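Local coordinates for glutamate--tRNA ligase (Elizabethkingia anophelis, PDB 6B1Z), which catalyses the ATP-dependent attachment of glutamate to its cognate tRNA, acting as a class I aminoacyl-tRNA synthetase, at residues T31-Y36 and N309-L314; N182-G187 and F334-V339; H225-E230 and E252-S257. All blocks are in the same frame, centred on the assembly; numbering follows the deposited sequence.

Interaction 1: residues T31-Y36 and N309-L314; sequences TALYDY and NMVAML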
loop_
_atom_site.group_PDB
_atom_site.type_symbol
_atom_site.label_atom_id
_atom_site.label_comp_id
_atom_site.label_asym_id
_atom_site.label_seq_id
_atom_site.Cartn_x
_atom_site.Cartn_y
_atom_site.Cartn_z
ATOM N N THR A 31 -5.232 6.374 0.989
ATOM C CA THR A 31 -5.831 7.642 0.587
ATOM C C THR A 31 -6.513 7.518 -0.767
ATOM O O THR A 31 -7.667 7.941 -0.940
ATOM C CB THR A 31 -4.771 8.738 0.570
ATOM O OG1 THR A 31 -4.346 8.978 1.918
ATOM C CG2 THR A 31 -5.371 10.028 -0.025
ATOM N N ALA A 32 -5.817 6.925 -1.746
ATOM C CA ALA A 32 -6.422 6.706 -3.054
ATOM C C ALA A 32 -7.692 5.867 -2.948
ATOM O O ALA A 32 -8.696 6.177 -3.598
ATOM C CB ALA A 32 -5.416 6.025 -3.996
ATOM N N LEU A 33 -7.669 4.807 -2.130
ATOM C CA LEU A 33 -8.844 3.957 -1.971
ATOM C C LEU A 33 -10.016 4.735 -1.400
ATOM O O LEU A 33 -11.143 4.627 -1.900
ATOM C CB LEU A 33 -8.512 2.758 -1.081
ATOM C CG LEU A 33 -9.710 1.883 -0.710
ATOM C CD1 LEU A 33 -10.314 1.169 -1.925
ATOM C CD2 LEU A 33 -9.307 0.881 0.343
ATOM N N TYR A 34 -9.775 5.517 -0.342
ATOM C CA TYR A 34 -10.880 6.265 0.253
ATOM C C TYR A 34 -11.403 7.341 -0.703
ATOM O O TYR A 34 -12.616 7.597 -0.729
ATOM C CB TYR A 34 -10.458 6.851 1.609
ATOM C CG TYR A 34 -10.287 5.838 2.742
ATOM C CD1 TYR A 34 -10.606 4.481 2.586
ATOM C CD2 TYR A 34 -9.803 6.243 3.978
ATOM C CE1 TYR A 34 -10.434 3.576 3.637
ATOM C CE2 TYR A 34 -9.639 5.346 5.031
ATOM C CZ TYR A 34 -9.950 4.019 4.857
ATOM O OH TYR A 34 -9.786 3.161 5.908
ATOM N N ASP A 35 -10.522 7.966 -1.501
ATOM C CA ASP A 35 -10.974 8.823 -2.602
ATOM C C ASP A 35 -11.933 8.084 -3.526
ATOM O O ASP A 35 -13.014 8.586 -3.870
ATOM C CB ASP A 35 -9.782 9.291 -3.441
ATOM C CG ASP A 35 -9.024 10.430 -2.838
ATOM O OD1 ASP A 35 -9.656 11.353 -2.270
ATOM O OD2 ASP A 35 -7.771 10.421 -2.979
ATOM N N TYR A 36 -11.508 6.906 -3.990
ATOM C CA TYR A 36 -12.286 6.132 -4.949
ATOM C C TYR A 36 -13.621 5.709 -4.357
ATOM O O TYR A 36 -14.680 5.901 -4.971
ATOM C CB TYR A 36 -11.464 4.914 -5.371
ATOM C CG TYR A 36 -12.084 4.058 -6.452
ATOM C CD1 TYR A 36 -12.140 4.494 -7.768
ATOM C CD2 TYR A 36 -12.600 2.801 -6.154
ATOM C CE1 TYR A 36 -12.694 3.707 -8.755
ATOM C CE2 TYR A 36 -13.157 2.008 -7.131
ATOM C CZ TYR A 36 -13.208 2.467 -8.436
ATOM O OH TYR A 36 -13.773 1.677 -9.417
ATOM N N ASN A 309 -8.819 -5.068 0.490
ATOM C CA ASN A 309 -9.691 -5.302 1.640
ATOM C C ASN A 309 -8.944 -5.001 2.944
ATOM O O ASN A 309 -9.486 -4.355 3.856
ATOM C CB ASN A 309 -10.196 -6.764 1.581
ATOM C CG ASN A 309 -11.444 -7.042 2.445
ATOM O OD1 ASN A 309 -12.111 -8.061 2.247
ATOM N ND2 ASN A 309 -11.729 -6.189 3.430
ATOM N N MET A 310 -7.692 -5.452 3.038
ATOM C CA MET A 310 -6.886 -5.192 4.229
ATOM C C MET A 310 -6.651 -3.693 4.415
ATOM O O MET A 310 -6.817 -3.150 5.519
ATOM C CB MET A 310 -5.562 -5.951 4.107
ATOM C CG MET A 310 -4.576 -5.721 5.261
ATOM S SD MET A 310 -3.566 -4.227 5.081
ATOM C CE MET A 310 -2.513 -4.680 3.721
ATOM N N VAL A 311 -6.288 -3.004 3.332
ATOM C CA VAL A 311 -5.984 -1.576 3.438
ATOM C C VAL A 311 -7.216 -0.791 3.863
ATOM O O VAL A 311 -7.132 0.119 4.699
ATOM C CB VAL A 311 -5.406 -1.063 2.104
ATOM C CG1 VAL A 311 -5.261 0.474 2.145
ATOM C CG2 VAL A 311 -4.029 -1.693 1.844
ATOM N N ALA A 312 -8.386 -1.147 3.320
ATOM C CA ALA A 312 -9.618 -0.442 3.660
ATOM C C ALA A 312 -9.898 -0.469 5.150
ATOM O O ALA A 312 -10.409 0.504 5.710
ATOM C CB ALA A 312 -10.797 -1.067 2.909
ATOM N N MET A 313 -9.580 -1.580 5.810
ATOM C CA MET A 313 -9.932 -1.744 7.207
ATOM C C MET A 313 -8.925 -1.107 8.155
ATOM O O MET A 313 -9.070 -1.262 9.372
ATOM C CB MET A 313 -10.110 -3.238 7.513
ATOM C CG MET A 313 -11.220 -3.882 6.677
ATOM S SD MET A 313 -12.769 -2.928 6.694
ATOM C CE MET A 313 -13.772 -3.921 5.588
ATOM N N LEU A 314 -7.919 -0.399 7.632
ATOM C CA LEU A 314 -6.992 0.376 8.468
ATOM C C LEU A 314 -7.661 1.695 8.851
ATOM O O LEU A 314 -7.333 2.782 8.364
ATOM C CB LEU A 314 -5.666 0.591 7.743
ATOM C CG LEU A 314 -4.843 -0.676 7.484
ATOM C CD1 LEU A 314 -3.637 -0.357 6.622
ATOM C CD2 LEU A 314 -4.407 -1.325 8.800
#
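Leu33 and Tyr34 of helix 26-41 reach across to Val311 and Ala312 in the last turn of helix 304-312 and to Leu314 in the loop just after it, a helix-to-helix contact inside the class I catalytic domain. The helices approach closely, with Leu33 CA and Ala312 CA 7.2 Å apart. The apolar part rests on one methyl. In Leu33 a chi1 of 173° sends CG away from the backbone N. Its CD2 touches Ala312 CB at 3.5 Å; the same methyl lies 4.4 Å from Val311 CG1. Met327 and Met330 of helix 327-333 pack against Leu33 and Ala312 respectively, so a third helix borders this apolar patch. The polar part is a single hydrogen bond. Tyr34 OH donates to Ala312 O at 2.7 Å, a carbonyl close to the helix end, and this oxygen lies at the edge of the phenol ring and in its plane. Leu314 O, near the same hydroxyl, accepts from Arg30 NH1. Relative to the carbonyl of Ala312, the hydroxyl of Tyr34 stands above the plane, 36° out of it, with a C=O to OH angle of 135°.

Interaction 2: residues N182-G187 and F334-V339; sequences NDIIRG and FDLNKV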
loop_
_atom_site.group_PDB
_atom_site.type_symbol
_atom_site.label_atom_id
_atom_site.label_comp_id
_atom_site.label_asym_id
_atom_site.label_seq_id
_atom_site.Cartn_x
_atom_site.Cartn_y
_atom_site.Cartn_z
ATOM N N ASN A 182 -12.697 23.050 10.537
ATOM C CA ASN A 182 -13.659 21.966 10.697
ATOM C C ASN A 182 -13.262 20.868 9.726
ATOM O O ASN A 182 -13.383 21.047 8.509
ATOM C CB ASN A 182 -15.084 22.453 10.420
ATOM C CG ASN A 182 -16.141 21.452 10.827
ATOM O OD1 ASN A 182 -15.836 20.331 11.205
ATOM N ND2 ASN A 182 -17.403 21.866 10.765
ATOM N N ASP A 183 -12.794 19.745 10.259
ATOM C CA ASP A 183 -12.352 18.611 9.453
ATOM C C ASP A 183 -13.348 17.465 9.589
ATOM O O ASP A 183 -13.864 17.208 10.675
ATOM C CB ASP A 183 -10.965 18.142 9.907
ATOM C CG ASP A 183 -10.369 17.110 8.965
ATOM O OD1 ASP A 183 -10.431 15.897 9.283
ATOM O OD2 ASP A 183 -9.904 17.543 7.894
ATOM N N ILE A 184 -13.585 16.746 8.481
ATOM C CA ILE A 184 -14.544 15.645 8.505
ATOM C C ILE A 184 -14.104 14.550 9.473
ATOM O O ILE A 184 -14.930 13.969 10.184
ATOM C CB ILE A 184 -14.760 15.098 7.078
ATOM C CG1 ILE A 184 -15.562 16.099 6.243
ATOM C CG2 ILE A 184 -15.466 13.730 7.117
ATOM C CD1 ILE A 184 -15.552 15.767 4.729
ATOM N N ILE A 185 -12.805 14.248 9.518
ATOM C CA ILE A 185 -12.291 13.214 10.421
ATOM C C ILE A 185 -12.012 13.774 11.808
ATOM O O ILE A 185 -12.398 13.181 12.825
ATOM C CB ILE A 185 -11.005 12.580 9.847
ATOM C CG1 ILE A 185 -11.192 12.099 8.405
ATOM C CG2 ILE A 185 -10.530 11.442 10.766
ATOM C CD1 ILE A 185 -12.001 10.865 8.279
ATOM N N ARG A 186 -11.299 14.896 11.861
ATOM C CA ARG A 186 -10.732 15.375 13.114
ATOM C C ARG A 186 -11.651 16.315 13.879
ATOM O O ARG A 186 -11.358 16.619 15.044
ATOM C CB ARG A 186 -9.394 16.069 12.846
ATOM C CG ARG A 186 -8.309 15.128 12.288
ATOM C CD ARG A 186 -7.826 14.138 13.337
ATOM N NE ARG A 186 -7.012 14.783 14.365
ATOM C CZ ARG A 186 -5.685 14.768 14.379
ATOM N NH1 ARG A 186 -5.019 14.121 13.429
ATOM N NH2 ARG A 186 -5.025 15.387 15.353
ATOM N N GLY A 187 -12.745 16.772 13.272
ATOM C CA GLY A 187 -13.676 17.662 13.960
ATOM C C GLY A 187 -13.239 19.120 13.938
ATOM O O GLY A 187 -12.434 19.563 13.112
ATOM N N PHE A 334 -19.327 2.484 2.097
ATOM C CA PHE A 334 -18.312 3.393 2.621
ATOM C C PHE A 334 -18.934 4.706 3.071
ATOM O O PHE A 334 -19.663 5.363 2.319
ATOM C CB PHE A 334 -17.236 3.677 1.576
ATOM C CG PHE A 334 -16.083 4.497 2.112
ATOM C CD1 PHE A 334 -15.183 3.939 3.006
ATOM C CD2 PHE A 334 -15.932 5.828 1.752
ATOM C CE1 PHE A 334 -14.119 4.688 3.519
ATOM C CE2 PHE A 334 -14.879 6.592 2.248
ATOM C CZ PHE A 334 -13.968 6.018 3.136
ATOM N N ASP A 335 -18.631 5.088 4.306
ATOM C CA ASP A 335 -19.098 6.336 4.896
ATOM C C ASP A 335 -17.881 7.021 5.496
ATOM O O ASP A 335 -17.319 6.539 6.484
ATOM C CB ASP A 335 -20.171 6.072 5.950
ATOM C CG ASP A 335 -20.766 7.343 6.520
ATOM O OD1 ASP A 335 -20.246 8.449 6.243
ATOM O OD2 ASP A 335 -21.770 7.227 7.253
ATOM N N LEU A 336 -17.466 8.129 4.882
ATOM C CA LEU A 336 -16.284 8.845 5.339
ATOM C C LEU A 336 -16.436 9.308 6.781
ATOM O O LEU A 336 -15.440 9.419 7.507
ATOM C CB LEU A 336 -16.031 10.028 4.404
ATOM C CG LEU A 336 -14.707 10.772 4.438
ATOM C CD1 LEU A 336 -13.528 9.827 4.209
ATOM C CD2 LEU A 336 -14.765 11.870 3.394
ATOM N N ASN A 337 -17.673 9.552 7.222
ATOM C CA ASN A 337 -17.921 9.967 8.599
ATOM C C ASN A 337 -17.710 8.833 9.594
ATOM O O ASN A 337 -17.741 9.088 10.802
ATOM C CB ASN A 337 -19.343 10.532 8.743
ATOM C CG ASN A 337 -19.574 11.775 7.897
ATOM O OD1 ASN A 337 -18.755 12.702 7.872
ATOM N ND2 ASN A 337 -20.698 11.802 7.191
ATOM N N LYS A 338 -17.507 7.601 9.118
ATOM C CA LYS A 338 -17.235 6.437 9.949
ATOM C C LYS A 338 -15.755 6.072 10.011
ATOM O O LYS A 338 -15.397 5.116 10.703
ATOM C CB LYS A 338 -18.033 5.227 9.443
ATOM N N VAL A 339 -14.893 6.785 9.288
ATOM C CA VAL A 339 -13.457 6.557 9.391
ATOM C C VAL A 339 -12.962 7.090 10.731
ATOM O O VAL A 339 -13.308 8.209 11.133
ATOM C CB VAL A 339 -12.736 7.226 8.212
ATOM C CG1 VAL A 339 -11.215 7.115 8.349
ATOM C CG2 VAL A 339 -13.190 6.584 6.897
HETATM O O HOH W 1 -13.996 10.702 13.462
#
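Asp183 OD1 is gripped by two backbone N-H groups, and the turn it braces carries Ile184 and Ile185 against Leu336, Asn337 and Val339. Arg186 N approaches the anti lone pair of Asp183 OD1 at 2.9 Å, forming an Asx motif, whereas Ile185 N comes to that oxygen from above the carboxylate plane, 48° out of it, forming an Asx turn. The other oxygen, Asp183 OD2, bonds to His255 ND1, so both carboxylate oxygens have partners. Asp183 and Gly187 form a hydrogen-bonded pair, with N-to-O bonds in both directions, that closes the beta hairpin of strands 178-183 and 187-192 over residues 184-186. Across the contact, 334-339 contributes a short 3-10 turn, 336-338, whose start is tied by a second Asx turn, Asn337 N to Asp335 OD1 at 3.0 Å. The meeting itself is apolar. Ile184 and Leu336 cross at about a right angle, with Ile184 CG2 4.1 Å from Leu336 CG; this methyl also lies 3.5 Å from Asn337 OD1. In Ile185, chi2 of -74° bends CD1 round, and the methyl sits 3.7 Å from Val339 CB and 3.8 Å from Leu336 O. Phe38 of helix 26-41 also packs on Leu336. Beyond the apolar patch, a water lies 3.0 Å from Ile185 O, as a likely donor, with more acceptors around it than it can serve at once, while Ile184 O is a ligand of the bound magnesium ion.

Interaction 3: residues H225-E230 and E252-S257; sequences HVIRGE and EFAHLS. With EDO (1,2-ethanediol), chain R; FMT (formic acid), chain C.
Arg228 and His255 lie side by side and point the same way from one face of a pair of parallel strands, their guanidinium and ring planes 65° apart. Arg228 CG sits between the backbone N and carbonyl carbon (chi1 65°), and the chain then runs extended to NE. Its NH2 makes a weak hydrogen bond to His255 NE2 at 3.3 Å and is also bonded to His239 ND1; the other nitrogen of His255 is held by Asp183. Phe253 CE2 lies over one guanidinium face near its rim, 3.6 Å from Arg228 NH2. Phe253 also runs alongside Val226, where CD2 meets Val226 CB at 3.8 Å. On the opposite face, His225 and Glu252 lie side by side, planes 45° apart, and a water joins His225 NE2 and Glu252 OE1; farther along, Ile227 CG2 touches Leu256 CD1 at 3.8 Å. Five backbone bonds stitch the strands, from Val226 N to Glu252 O through to Glu230 N to Leu256 O. This is the sheet pairing of a beta-alpha-beta unit, joined through helix 236-246. Formic acid, probably from the crystallisation liquor, accepts through O2 from Arg228 NH1 at 2.9 Å and also bonds to Arg15; two arginines on one small acid would suit a carboxylate, perhaps that of the glutamate substrate.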
loop_
_atom_site.group_PDB
_atom_site.type_symbol
_atom_site.label_atom_id
_atom_site.label_comp_id
_atom_site.label_asym_id
_atom_site.label_seq_id
_atom_site.Cartn_x
_atom_site.Cartn_y
_atom_site.Cartn_z
ATOM N N HIS A 225 -14.130 17.683 -2.086
ATOM C CA HIS A 225 -13.667 17.043 -0.860
ATOM C C HIS A 225 -12.203 16.693 -1.033
ATOM O O HIS A 225 -11.849 15.936 -1.950
ATOM C CB HIS A 225 -14.471 15.778 -0.539
ATOM C CG HIS A 225 -15.915 16.028 -0.246
ATOM N ND1 HIS A 225 -16.835 16.314 -1.231
ATOM C CD2 HIS A 225 -16.602 16.022 0.922
ATOM C CE1 HIS A 225 -18.026 16.477 -0.683
ATOM N NE2 HIS A 225 -17.913 16.295 0.622
ATOM N N VAL A 226 -11.363 17.234 -0.155
ATOM C CA VAL A 226 -9.930 16.954 -0.138
ATOM C C VAL A 226 -9.690 15.925 0.959
ATOM O O VAL A 226 -9.808 16.242 2.147
ATOM C CB VAL A 226 -9.114 18.233 0.103
ATOM C CG1 VAL A 226 -7.647 17.917 0.335
ATOM C CG2 VAL A 226 -9.282 19.180 -1.074
ATOM N N ILE A 227 -9.348 14.703 0.560
ATOM C CA ILE A 227 -9.068 13.597 1.468
ATOM C C ILE A 227 -7.573 13.349 1.415
ATOM O O ILE A 227 -7.034 13.064 0.340
ATOM C CB ILE A 227 -9.839 12.332 1.075
ATOM C CG1 ILE A 227 -11.348 12.589 1.033
ATOM C CG2 ILE A 227 -9.485 11.189 2.031
ATOM C CD1 ILE A 227 -12.192 11.449 0.425
ATOM N N ARG A 228 -6.895 13.470 2.555
ATOM C CA ARG A 228 -5.436 13.388 2.534
ATOM C C ARG A 228 -4.913 13.026 3.920
ATOM O O ARG A 228 -5.668 12.969 4.894
ATOM C CB ARG A 228 -4.831 14.706 2.035
ATOM C CG ARG A 228 -5.086 15.883 2.950
ATOM C CD ARG A 228 -4.666 17.192 2.277
ATOM N NE ARG A 228 -4.822 18.304 3.212
ATOM C CZ ARG A 228 -4.723 19.593 2.888
ATOM N NH1 ARG A 228 -4.498 19.955 1.628
ATOM N NH2 ARG A 228 -4.872 20.515 3.832
ATOM N N GLY A 229 -3.587 12.783 4.000
ATOM C CA GLY A 229 -2.984 12.381 5.260
ATOM C C GLY A 229 -2.817 13.521 6.253
ATOM O O GLY A 229 -2.729 14.695 5.887
ATOM N N GLU A 230 -2.713 13.151 7.539
ATOM C CA GLU A 230 -2.580 14.166 8.581
ATOM C C GLU A 230 -1.235 14.893 8.539
ATOM O O GLU A 230 -1.084 15.896 9.247
ATOM C CB GLU A 230 -2.812 13.559 9.967
ATOM C CG GLU A 230 -1.712 12.653 10.460
ATOM C CD GLU A 230 -1.870 12.265 11.932
ATOM O OE1 GLU A 230 -2.155 13.144 12.781
ATOM O OE2 GLU A 230 -1.675 11.075 12.241
ATOM N N GLU A 252 -14.371 20.898 1.320
ATOM C CA GLU A 252 -14.304 20.219 2.612
ATOM C C GLU A 252 -13.015 19.412 2.698
ATOM O O GLU A 252 -12.463 18.993 1.678
ATOM C CB GLU A 252 -15.504 19.293 2.809
ATOM C CG GLU A 252 -16.834 20.043 2.859
ATOM C CD GLU A 252 -17.989 19.140 3.186
ATOM O OE1 GLU A 252 -17.973 18.534 4.279
ATOM O OE2 GLU A 252 -18.902 19.025 2.344
ATOM N N PHE A 253 -12.541 19.195 3.923
ATOM C CA PHE A 253 -11.310 18.450 4.173
ATOM C C PHE A 253 -11.571 17.259 5.079
ATOM O O PHE A 253 -12.441 17.302 5.953
ATOM C CB PHE A 253 -10.230 19.333 4.837
ATOM C CG PHE A 253 -9.733 20.438 3.964
ATOM C CD1 PHE A 253 -10.429 21.638 3.896
ATOM C CD2 PHE A 253 -8.578 20.284 3.220
ATOM C CE1 PHE A 253 -9.984 22.662 3.078
ATOM C CE2 PHE A 253 -8.126 21.306 2.399
ATOM C CZ PHE A 253 -8.832 22.498 2.338
ATOM N N ALA A 254 -10.798 16.191 4.856
ATOM C CA ALA A 254 -10.774 15.021 5.734
ATOM C C ALA A 254 -9.331 14.566 5.861
ATOM O O ALA A 254 -8.714 14.203 4.855
ATOM C CB ALA A 254 -11.645 13.890 5.175
ATOM N N HIS A 255 -8.792 14.579 7.078
ATOM C CA HIS A 255 -7.391 14.250 7.314
ATOM C C HIS A 255 -7.291 12.889 7.987
ATOM O O HIS A 255 -7.797 12.696 9.100
ATOM C CB HIS A 255 -6.709 15.336 8.143
ATOM C CG HIS A 255 -6.392 16.561 7.347
ATOM N ND1 HIS A 255 -7.324 17.552 7.105
ATOM C CD2 HIS A 255 -5.254 16.955 6.726
ATOM C CE1 HIS A 255 -6.769 18.503 6.372
ATOM N NE2 HIS A 255 -5.513 18.163 6.124
ATOM N N LEU A 256 -6.636 11.953 7.304
ATOM C CA LEU A 256 -6.499 10.577 7.763
ATOM C C LEU A 256 -5.271 10.419 8.653
ATOM O O LEU A 256 -4.165 10.823 8.281
ATOM C CB LEU A 256 -6.400 9.654 6.548
ATOM C CG LEU A 256 -7.534 9.805 5.530
ATOM C CD1 LEU A 256 -7.183 9.075 4.230
ATOM C CD2 LEU A 256 -8.841 9.251 6.107
ATOM N N SER A 257 -5.462 9.818 9.818
ATOM C CA SER A 257 -4.358 9.647 10.755
ATOM C C SER A 257 -3.344 8.645 10.210
ATOM O O SER A 257 -3.705 7.675 9.540
ATOM C CB SER A 257 -4.895 9.192 12.115
ATOM O OG SER A 257 -5.763 10.194 12.642
HETATM C C1 EDO R . -7.577 7.277 9.440
HETATM O O1 EDO R . -7.860 8.431 10.251
HETATM C C2 EDO R . -7.863 6.025 10.259
HETATM O O2 EDO R . -6.883 5.954 11.305
HETATM C C FMT C . -3.026 17.300 -0.777
HETATM O O1 FMT C . -3.650 16.255 -0.996
HETATM O O2 FMT C . -3.557 18.414 -0.646
HETATM O O HOH W 2 -19.257 15.792 3.414
#

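Overall arrangement
All three contacts lie within the catalytic domain and are largely buried, with solvent-facing residues such as Asn337 and Glu252 at the margins of interactions 2 and 3. Helix 26-41 is common ground: Tyr34 of interaction 1 packs on Phe334 and Val339 of interaction 2 and on Leu256 of interaction 3. Strand 252-256 links interactions 2 and 3, whose centres are only 8 Å apart, through Ile184 N to Phe253 O and the packing of Ile185 on His255. Chemistry follows place: the strand pair is bonded mainly through its backbone, the helix pair has one tyrosine bond beside methyl packing, and the hairpin turn meets its partner without a direct hydrogen bond.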